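Local coordinates for protein carbamate kinase (Mycoplasma penetrans, PDB 4AXS) that probably catalyses the reversible transfer of a phosphoryl group between ATP and carbamate, interconverting carbamate and carbamoyl phosphate, at residues A[34-39]-A[45-50]; A[279-284]-A[294-299]. All coordinates share one frame; numbering follows the deposited sequence.

Overall arrangement
The two contacts lie within the amino acid kinase family region of one chain, their centres 27 Å apart and their nearest atoms about 7 Å apart, without touching. Contact 1 packs the loop that follows strand 27-31 against the junction of helices 40-46 and 48-59; contact 2 joins helices 274-282 and 292-302. One sulfate, probably from the crystallisation liquor, lies between Asn34 of contact 1 and Lys294 of contact 2. Asn34 and Thr252 hydrogen-bond to it, whereas Lys294 pairs with it only at long range and weakly. The packing around Ile281 is remote from the ion. An anion held by these residues is consistent with a phosphate-binding region of the kinase.

Contact 1 of 2, residues A[34-39]-A[45-50]; sequences NALGDN and ELVKIP. With SO4 (sulfate ion), chain C.
In the glycine-containing loop that leaves strand 27-31 of the amino acid kinase fold, Ala35, Leu36 and Gly37 receive the side chain of Leu46, from helix 40-46. No hydrogen bond crosses between 34-39 and 45-50, and the contact is made by packing. Leu46 extends toward the loop and meets its backbone: CB lies 3.3 Å from Ala35 O, while CD2 sits 3.3 Å from Leu36 C and equally near Gly37 N. The first torsion of Leu46 turns CG to the side of its own backbone N, and an unusual chi2 of 26° then lays CD2 on the face of the Leu36-Gly37 peptide. Gly37 suits this place twice over: its positive phi (94°) and its psi together would press a side chain against the preceding carbonyl, and a beta carbon would collide with Leu46 CD2.

Leu36 starts off away from the helix junction, but its end turns back, bringing CD2 to 4.3 Å from Val47 CB. Both residues are buried, and helix 96-121 receives them, Leu36 on Ile107 and Val47 on Met111 and Ala114; branched apolar chains fit such an interior. At the polar end, Asn34 ND2 donates to sulfate O2 at 3.2 Å, with an N-H...O angle of 150°; a neutral amide can offer N-H to an anion without adding charge. Asn39 closes the loop as N-cap of helix 40-46, its OD1 accepting from Gln42 N. A loop after strand 27-31 whose Asn34 meets an anion is consistent with the phosphate-binding region of amino acid kinases.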
loop_
_atom_site.group_PDB
_atom_site.type_symbol
_atom_site.label_atom_id
_atom_site.label_comp_id
_atom_site.label_asym_id
_atom_site.label_seq_id
_atom_site.Cartn_x
_atom_site.Cartn_y
_atom_site.Cartn_z
ATOM N N ASN A 34 15.823 -3.269 9.549
ATOM C CA ASN A 34 17.236 -3.432 9.221
ATOM C C ASN A 34 17.456 -4.698 8.394
ATOM O O ASN A 34 18.435 -4.810 7.657
ATOM C CB ASN A 34 18.116 -3.462 10.476
ATOM C CG ASN A 34 17.875 -2.281 11.403
ATOM O OD1 ASN A 34 17.612 -1.157 10.962
ATOM N ND2 ASN A 34 17.968 -2.537 12.707
ATOM N N ALA A 35 16.538 -5.650 8.517
ATOM C CA ALA A 35 16.588 -6.867 7.717
ATOM C C ALA A 35 16.166 -6.647 6.252
ATOM O O ALA A 35 16.302 -7.551 5.422
ATOM C CB ALA A 35 15.737 -7.942 8.350
ATOM N N LEU A 36 15.654 -5.458 5.930
ATOM C CA LEU A 36 15.254 -5.183 4.549
ATOM C C LEU A 36 16.311 -4.369 3.785
ATOM O O LEU A 36 16.201 -4.178 2.560
ATOM C CB LEU A 36 13.860 -4.535 4.479
ATOM C CG LEU A 36 12.685 -5.406 4.971
ATOM C CD1 LEU A 36 11.448 -4.580 5.277
ATOM C CD2 LEU A 36 12.342 -6.544 4.011
ATOM N N GLY A 37 17.335 -3.900 4.496
ATOM C CA GLY A 37 18.486 -3.314 3.836
ATOM C C GLY A 37 18.519 -1.809 3.636
ATOM O O GLY A 37 17.912 -1.046 4.385
ATOM N N ASP A 38 19.252 -1.387 2.609
ATOM C CA ASP A 38 19.612 0.016 2.408
ATOM C C ASP A 38 19.070 0.586 1.092
ATOM O O ASP A 38 18.855 1.794 0.959
ATOM C CB ASP A 38 21.136 0.141 2.387
ATOM C CG ASP A 38 21.694 0.754 3.649
ATOM O OD1 ASP A 38 21.471 0.189 4.749
ATOM O OD2 ASP A 38 22.376 1.799 3.531
ATOM N N ASN A 39 18.879 -0.287 0.112
ATOM C CA ASN A 39 18.460 0.153 -1.198
ATOM C C ASN A 39 17.487 -0.846 -1.769
ATOM O O ASN A 39 17.454 -1.997 -1.329
ATOM C CB ASN A 39 19.672 0.340 -2.126
ATOM C CG ASN A 39 20.535 -0.916 -2.240
ATOM O OD1 ASN A 39 20.033 -2.043 -2.264
ATOM N ND2 ASN A 39 21.843 -0.722 -2.312
ATOM N N GLU A 45 16.601 -8.446 -2.881
ATOM C CA GLU A 45 17.366 -9.619 -2.393
ATOM C C GLU A 45 17.037 -10.118 -0.993
ATOM O O GLU A 45 16.662 -11.273 -0.802
ATOM C CB GLU A 45 18.856 -9.318 -2.403
ATOM C CG GLU A 45 19.657 -10.406 -3.073
ATOM C CD GLU A 45 18.980 -10.926 -4.342
ATOM O OE1 GLU A 45 18.972 -10.192 -5.352
ATOM O OE2 GLU A 45 18.449 -12.062 -4.324
ATOM N N LEU A 46 17.176 -9.243 -0.007
ATOM C CA LEU A 46 17.003 -9.632 1.399
ATOM C C LEU A 46 15.626 -10.285 1.588
ATOM O O LEU A 46 15.513 -11.320 2.241
ATOM C CB LEU A 46 17.150 -8.399 2.304
ATOM C CG LEU A 46 18.572 -8.003 2.747
ATOM C CD1 LEU A 46 19.663 -8.448 1.780
ATOM C CD2 LEU A 46 18.669 -6.517 2.989
ATOM N N VAL A 47 14.591 -9.709 1.005
ATOM C CA VAL A 47 13.240 -10.153 1.308
ATOM C C VAL A 47 12.976 -11.621 0.952
ATOM O O VAL A 47 12.034 -12.225 1.463
ATOM C CB VAL A 47 12.171 -9.204 0.682
ATOM C CG1 VAL A 47 12.189 -9.273 -0.854
ATOM C CG2 VAL A 47 10.794 -9.526 1.221
ATOM N N LYS A 48 13.805 -12.206 0.089
ATOM C CA LYS A 48 13.574 -13.591 -0.320
ATOM C C LYS A 48 13.619 -14.499 0.898
ATOM O O LYS A 48 12.759 -15.370 1.061
ATOM C CB LYS A 48 14.611 -14.080 -1.335
ATOM C CG LYS A 48 15.120 -13.055 -2.331
ATOM C CD LYS A 48 14.172 -12.852 -3.504
ATOM C CE LYS A 48 14.921 -12.256 -4.681
ATOM N NZ LYS A 48 15.986 -13.183 -5.160
ATOM N N ILE A 49 14.634 -14.294 1.743
ATOM C CA ILE A 49 14.864 -15.147 2.929
ATOM C C ILE A 49 13.640 -15.289 3.840
ATOM O O ILE A 49 13.172 -16.397 4.089
ATOM C CB ILE A 49 16.076 -14.667 3.771
ATOM C CG1 ILE A 49 17.389 -14.968 3.051
ATOM C CG2 ILE A 49 16.077 -15.341 5.130
ATOM C CD1 ILE A 49 17.574 -16.445 2.734
ATOM N N PRO A 50 13.114 -14.164 4.335
ATOM C CA PRO A 50 11.906 -14.254 5.161
ATOM C C PRO A 50 10.766 -14.961 4.418
ATOM O O PRO A 50 10.035 -15.771 5.004
ATOM C CB PRO A 50 11.539 -12.788 5.397
ATOM C CG PRO A 50 12.823 -12.025 5.172
ATOM C CD PRO A 50 13.572 -12.776 4.145
HETATM S S SO4 C . 16.423 -5.607 14.682
HETATM O O1 SO4 C . 16.647 -6.816 15.467
HETATM O O2 SO4 C . 17.495 -5.524 13.686
HETATM O O3 SO4 C . 15.110 -5.691 14.044
HETATM O O4 SO4 C . 16.447 -4.426 15.554
#

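Contact 2 of 2, residues A[279-284]-A[294-299]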
loop_
_atom_site.group_PDB
_atom_site.type_symbol
_atom_site.label_atom_id
_atom_site.label_comp_id
_atom_site.label_asym_id
_atom_site.label_seq_id
_atom_site.Cartn_x
_atom_site.Cartn_y
_atom_site.Cartn_z
ATOM N N ASN A 279 11.267 -8.193 36.520
ATOM C CA ASN A 279 12.473 -7.953 37.305
ATOM C C ASN A 279 13.655 -7.591 36.416
ATOM O O ASN A 279 14.329 -6.577 36.639
ATOM C CB ASN A 279 12.801 -9.167 38.168
ATOM C CG ASN A 279 11.696 -9.485 39.145
ATOM O OD1 ASN A 279 11.138 -8.580 39.769
ATOM N ND2 ASN A 279 11.362 -10.770 39.281
ATOM N N PHE A 280 13.902 -8.415 35.402
ATOM C CA PHE A 280 14.974 -8.124 34.461
ATOM C C PHE A 280 14.874 -6.681 33.965
ATOM O O PHE A 280 15.883 -5.980 33.827
ATOM C CB PHE A 280 14.933 -9.095 33.280
ATOM C CG PHE A 280 15.394 -10.483 33.614
ATOM C CD1 PHE A 280 16.441 -10.686 34.522
ATOM C CD2 PHE A 280 14.810 -11.588 33.006
ATOM C CE1 PHE A 280 16.889 -11.982 34.836
ATOM C CE2 PHE A 280 15.251 -12.883 33.309
ATOM C CZ PHE A 280 16.295 -13.079 34.232
ATOM N N ILE A 281 13.645 -6.244 33.707
ATOM C CA ILE A 281 13.378 -4.891 33.230
ATOM C C ILE A 281 13.653 -3.857 34.322
ATOM O O ILE A 281 14.159 -2.765 34.050
ATOM C CB ILE A 281 11.913 -4.764 32.753
ATOM C CG1 ILE A 281 11.690 -5.598 31.491
ATOM C CG2 ILE A 281 11.537 -3.301 32.528
ATOM C CD1 ILE A 281 10.244 -5.744 31.112
ATOM N N ASN A 282 13.308 -4.201 35.558
ATOM C CA ASN A 282 13.629 -3.352 36.705
ATOM C C ASN A 282 15.116 -3.035 36.780
ATOM O O ASN A 282 15.513 -1.912 37.121
ATOM C CB ASN A 282 13.193 -4.013 38.016
ATOM C CG ASN A 282 11.688 -3.986 38.212
ATOM O OD1 ASN A 282 10.942 -3.506 37.346
ATOM N ND2 ASN A 282 11.230 -4.502 39.361
ATOM N N GLN A 283 15.940 -4.027 36.463
ATOM C CA GLN A 283 17.379 -3.847 36.586
ATOM C C GLN A 283 18.007 -3.513 35.260
ATOM O O GLN A 283 19.206 -3.718 35.077
ATOM C CB GLN A 283 18.051 -5.073 37.201
ATOM C CG GLN A 283 17.977 -6.327 36.351
ATOM C CD GLN A 283 17.980 -7.579 37.211
ATOM O OE1 GLN A 283 17.644 -7.523 38.386
ATOM N NE2 GLN A 283 18.351 -8.707 36.628
ATOM N N ASP A 284 17.191 -2.992 34.344
ATOM C CA ASP A 284 17.682 -2.469 33.082
ATOM C C ASP A 284 18.478 -3.497 32.295
ATOM O O ASP A 284 19.506 -3.183 31.696
ATOM C CB ASP A 284 18.531 -1.223 33.327
ATOM C CG ASP A 284 17.689 0.013 33.562
ATOM O OD1 ASP A 284 17.166 0.585 32.570
ATOM O OD2 ASP A 284 17.556 0.415 34.739
ATOM N N LYS A 294 10.668 -4.908 22.207
ATOM C CA LYS A 294 10.337 -6.235 21.693
ATOM C C LYS A 294 9.903 -7.141 22.832
ATOM O O LYS A 294 8.939 -7.903 22.721
ATOM C CB LYS A 294 11.524 -6.862 20.972
ATOM C CG LYS A 294 12.283 -5.930 20.054
ATOM C CD LYS A 294 13.492 -6.627 19.451
ATOM C CE LYS A 294 13.602 -6.318 17.966
ATOM N NZ LYS A 294 13.564 -4.843 17.714
ATOM N N ILE A 295 10.632 -7.050 23.934
ATOM C CA ILE A 295 10.306 -7.786 25.133
ATOM C C ILE A 295 8.923 -7.390 25.620
ATOM O O ILE A 295 8.039 -8.237 25.787
ATOM C CB ILE A 295 11.328 -7.478 26.240
ATOM C CG1 ILE A 295 12.699 -8.047 25.864
ATOM C CG2 ILE A 295 10.843 -8.009 27.594
ATOM C CD1 ILE A 295 12.674 -9.513 25.511
ATOM N N LYS A 296 8.747 -6.097 25.847
ATOM C CA LYS A 296 7.492 -5.582 26.359
ATOM C C LYS A 296 6.316 -5.980 25.466
ATOM O O LYS A 296 5.305 -6.505 25.942
ATOM C CB LYS A 296 7.575 -4.067 26.501
ATOM C CG LYS A 296 8.473 -3.598 27.635
ATOM C CD LYS A 296 8.754 -2.097 27.541
ATOM C CE LYS A 296 8.764 -1.426 28.911
ATOM N NZ LYS A 296 9.099 0.031 28.812
ATOM N N ALA A 297 6.459 -5.745 24.166
ATOM C CA ALA A 297 5.452 -6.180 23.198
ATOM C C ALA A 297 5.197 -7.689 23.248
ATOM O O ALA A 297 4.074 -8.136 23.061
ATOM C CB ALA A 297 5.840 -5.746 21.777
ATOM N N ALA A 298 6.239 -8.475 23.487
ATOM C CA ALA A 298 6.068 -9.919 23.598
ATOM C C ALA A 298 5.278 -10.263 24.854
ATOM O O ALA A 298 4.495 -11.215 24.867
ATOM C CB ALA A 298 7.409 -10.618 23.600
ATOM N N MET A 299 5.492 -9.477 25.905
ATOM C CA MET A 299 4.780 -9.654 27.168
ATOM C C MET A 299 3.302 -9.305 26.981
ATOM O O MET A 299 2.409 -10.077 27.358
ATOM C CB MET A 299 5.424 -8.786 28.265
ATOM C CG MET A 299 6.820 -9.280 28.663
ATOM S SD MET A 299 7.904 -8.199 29.639
ATOM C CE MET A 299 7.003 -7.912 31.161
#
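Ile281 pushes its delta methyl onto the sulfur end of Met299, the two chains meeting tip to tip between helices 274-282 and 292-302. This is plain helix-helix packing in the amino acid kinase fold, with no hydrogen bond across it. Ile281 CD1 lies 3.7 Å from Met299 SD, and the same methyl is 3.9 Å from Met299 CE. The thioether chain is extended as far as SD and then bends, chi3 61°, which lays its terminal methyl beside the isoleucine. Flexible and apolar, methionine can shape itself to its neighbours here, and Val274, Leu277 and Asn278 of helix 274-282 also touch it.

One turn earlier, Ile295 CG2 approaches Ile281 CD1 at 4.2 Å; buried Ile295 also rests on Leu277 and, from strand 309-313, on Ile312, so it links the helix pair to the central sheet. Lys296, at the exposed border, contributes the aliphatic part of its chain. Helix 274-282 ends just past the contact in a Schellman motif, with Asp284 at positive phi as its C-prime residue. In that turn Asp284 N donates to Ile281 O at 3.1 Å.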